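Local coordinates for 27kDa outer membrane protein (Silicibacter pomeroyi, PDB 3GYK) that probably works as a thiol-disulfide oxidoreductase through its DsbA-like thioredoxin domain, at residues V27-Y32 against L140-T145. Residues are numbered along the deposited sequence; the frame is centred on the assembly and turned at random.
Sequences VEFFDY and LGFNGT
F30 and T145 bring the two backbones together, with their CA atoms 5.2 Å apart. Segment 27-32 is the end of strand 24-30 and the turn after it. Segment 140-145 leaves helix 124-140 through a Schellman motif, with G141 at positive phi, and leads to the strand end. There F29 pairs by backbone with S147, at the start of strand 147-150.

The edge of F142 points at one face of F29, an edge-to-face pair with ring centroids 5.2 Å apart and planes at 81°. F142 CD2 sits over the centre of the F29 ring, and F142 CE2 comes to 3.6 Å from F29 CE2. L140 approaches the same ring obliquely: its CD1 lies 4.0 Å from F29 CZ. L140 CB also covers one face of F142. An alanine in place of F29 removes the face under F142 CD2 and CE2 and the contact to L140 CD1, and would probably leave a gap between F142, L140 and the strand, with F142 less firmly held.

T145 makes van der Waals contacts with the strand end. Its methyl CG2 packs against F30 CA and, at 3.7 Å, F29 O. D31 CG is anti to the backbone N (chi1 178°). D31 OD1 bonds S68 OG and N33 N; OD2 bonds I63 N and L64 N.

T145 also touches C34 of the CxxC at the start of helix 35-50, probably the redox-active pair. It lies in the loop entering strand 147-150, where thioredoxin-fold proteins usually carry a cis-proline beside the CxxC.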
loop_
_atom_site.group_PDB
_atom_site.type_symbol
_atom_site.label_atom_id
_atom_site.label_comp_id
_atom_site.label_asym_id
_atom_site.label_seq_id
_atom_site.Cartn_x
_atom_site.Cartn_y
_atom_site.Cartn_z
ATOM N N VAL A 27 5.837 -3.236 5.545
ATOM C CA VAL A 27 4.452 -3.309 5.080
ATOM C C VAL A 27 3.775 -1.983 5.398
ATOM O O VAL A 27 3.925 -1.491 6.510
ATOM C CB VAL A 27 3.685 -4.442 5.810
ATOM C CG1 VAL A 27 2.263 -4.536 5.281
ATOM C CG2 VAL A 27 4.431 -5.803 5.628
ATOM N N GLU A 28 3.025 -1.408 4.452
ATOM C CA GLU A 28 2.269 -0.187 4.760
ATOM C C GLU A 28 0.786 -0.474 4.553
ATOM O O GLU A 28 0.401 -1.080 3.543
ATOM C CB GLU A 28 2.670 0.961 3.815
ATOM C CG GLU A 28 1.935 2.268 4.194
ATOM C CD GLU A 28 2.215 3.460 3.272
ATOM O OE1 GLU A 28 3.058 3.348 2.360
ATOM O OE2 GLU A 28 1.526 4.515 3.461
ATOM N N PHE A 29 -0.025 -0.044 5.521
ATOM C CA PHE A 29 -1.490 -0.090 5.422
ATOM C C PHE A 29 -1.913 1.352 5.147
ATOM O O PHE A 29 -1.553 2.270 5.907
ATOM C CB PHE A 29 -2.083 -0.508 6.770
ATOM C CG PHE A 29 -1.936 -1.997 7.105
ATOM C CD1 PHE A 29 -3.061 -2.824 7.184
ATOM C CD2 PHE A 29 -0.669 -2.546 7.406
ATOM C CE1 PHE A 29 -2.951 -4.176 7.525
ATOM C CE2 PHE A 29 -0.542 -3.903 7.758
ATOM C CZ PHE A 29 -1.669 -4.726 7.801
ATOM N N PHE A 30 -2.712 1.574 4.106
ATOM C CA PHE A 30 -3.009 2.961 3.722
ATOM C C PHE A 30 -4.384 3.106 3.052
ATOM O O PHE A 30 -5.006 2.107 2.649
ATOM C CB PHE A 30 -1.930 3.473 2.736
ATOM C CG PHE A 30 -1.794 2.612 1.510
ATOM C CD1 PHE A 30 -2.671 2.757 0.447
ATOM C CD2 PHE A 30 -0.810 1.613 1.450
ATOM C CE1 PHE A 30 -2.571 1.943 -0.683
ATOM C CE2 PHE A 30 -0.720 0.773 0.322
ATOM C CZ PHE A 30 -1.589 0.952 -0.743
ATOM N N ASP A 31 -4.812 4.374 2.946
ATOM C CA ASP A 31 -6.115 4.770 2.359
ATOM C C ASP A 31 -5.793 6.003 1.520
ATOM O O ASP A 31 -5.086 6.906 1.990
ATOM C CB ASP A 31 -7.086 5.087 3.517
ATOM C CG ASP A 31 -8.461 5.562 3.055
ATOM O OD1 ASP A 31 -8.521 6.578 2.322
ATOM O OD2 ASP A 31 -9.475 4.946 3.469
ATOM N N TYR A 32 -6.310 6.046 0.283
ATOM C CA TYR A 32 -5.973 7.134 -0.654
ATOM C C TYR A 32 -6.495 8.512 -0.262
ATOM O O TYR A 32 -6.045 9.492 -0.818
ATOM C CB TYR A 32 -6.364 6.799 -2.120
ATOM C CG TYR A 32 -5.530 5.670 -2.671
ATOM C CD1 TYR A 32 -4.191 5.886 -3.040
ATOM C CD2 TYR A 32 -6.064 4.388 -2.802
ATOM C CE1 TYR A 32 -3.385 4.822 -3.515
ATOM C CE2 TYR A 32 -5.273 3.312 -3.291
ATOM C CZ TYR A 32 -3.946 3.542 -3.643
ATOM O OH TYR A 32 -3.188 2.476 -4.087
ATOM N N LEU A 140 -2.975 -6.799 14.337
ATOM C CA LEU A 140 -1.765 -6.012 14.694
ATOM C C LEU A 140 -2.081 -4.838 15.626
ATOM O O LEU A 140 -1.162 -4.159 16.064
ATOM C CB LEU A 140 -1.058 -5.512 13.435
ATOM C CG LEU A 140 -0.548 -6.657 12.539
ATOM C CD1 LEU A 140 -0.029 -6.086 11.219
ATOM C CD2 LEU A 140 0.479 -7.526 13.298
ATOM N N GLY A 141 -3.371 -4.599 15.890
ATOM C CA GLY A 141 -3.817 -3.488 16.745
ATOM C C GLY A 141 -3.790 -2.121 16.043
ATOM O O GLY A 141 -3.711 -1.091 16.714
ATOM N N PHE A 142 -3.853 -2.087 14.716
ATOM C CA PHE A 142 -3.839 -0.820 13.997
ATOM C C PHE A 142 -5.235 -0.204 14.012
ATOM O O PHE A 142 -6.239 -0.871 13.653
ATOM C CB PHE A 142 -3.382 -1.005 12.546
ATOM C CG PHE A 142 -1.951 -1.490 12.406
ATOM C CD1 PHE A 142 -1.012 -1.346 13.464
ATOM C CD2 PHE A 142 -1.544 -2.074 11.220
ATOM C CE1 PHE A 142 0.316 -1.773 13.318
ATOM C CE2 PHE A 142 -0.219 -2.502 11.059
ATOM C CZ PHE A 142 0.717 -2.337 12.105
ATOM N N ASN A 143 -5.300 1.062 14.410
ATOM C CA ASN A 143 -6.592 1.732 14.584
ATOM C C ASN A 143 -6.901 2.620 13.389
ATOM O O ASN A 143 -8.002 3.119 13.279
ATOM C CB ASN A 143 -6.550 2.627 15.839
ATOM C CG ASN A 143 -7.915 3.122 16.242
ATOM O OD1 ASN A 143 -8.818 2.339 16.557
ATOM N ND2 ASN A 143 -8.082 4.446 16.235
ATOM N N GLY A 144 -5.904 2.889 12.553
ATOM C CA GLY A 144 -6.132 3.704 11.351
ATOM C C GLY A 144 -4.875 3.738 10.509
ATOM O O GLY A 144 -3.904 2.974 10.758
ATOM N N THR A 145 -4.874 4.621 9.521
ATOM C CA THR A 145 -3.783 4.676 8.533
ATOM C C THR A 145 -3.064 6.026 8.637
ATOM O O THR A 145 -3.682 6.999 9.074
ATOM C CB THR A 145 -4.340 4.543 7.098
ATOM O OG1 THR A 145 -5.322 5.569 6.892
ATOM C CG2 THR A 145 -5.025 3.205 6.924
#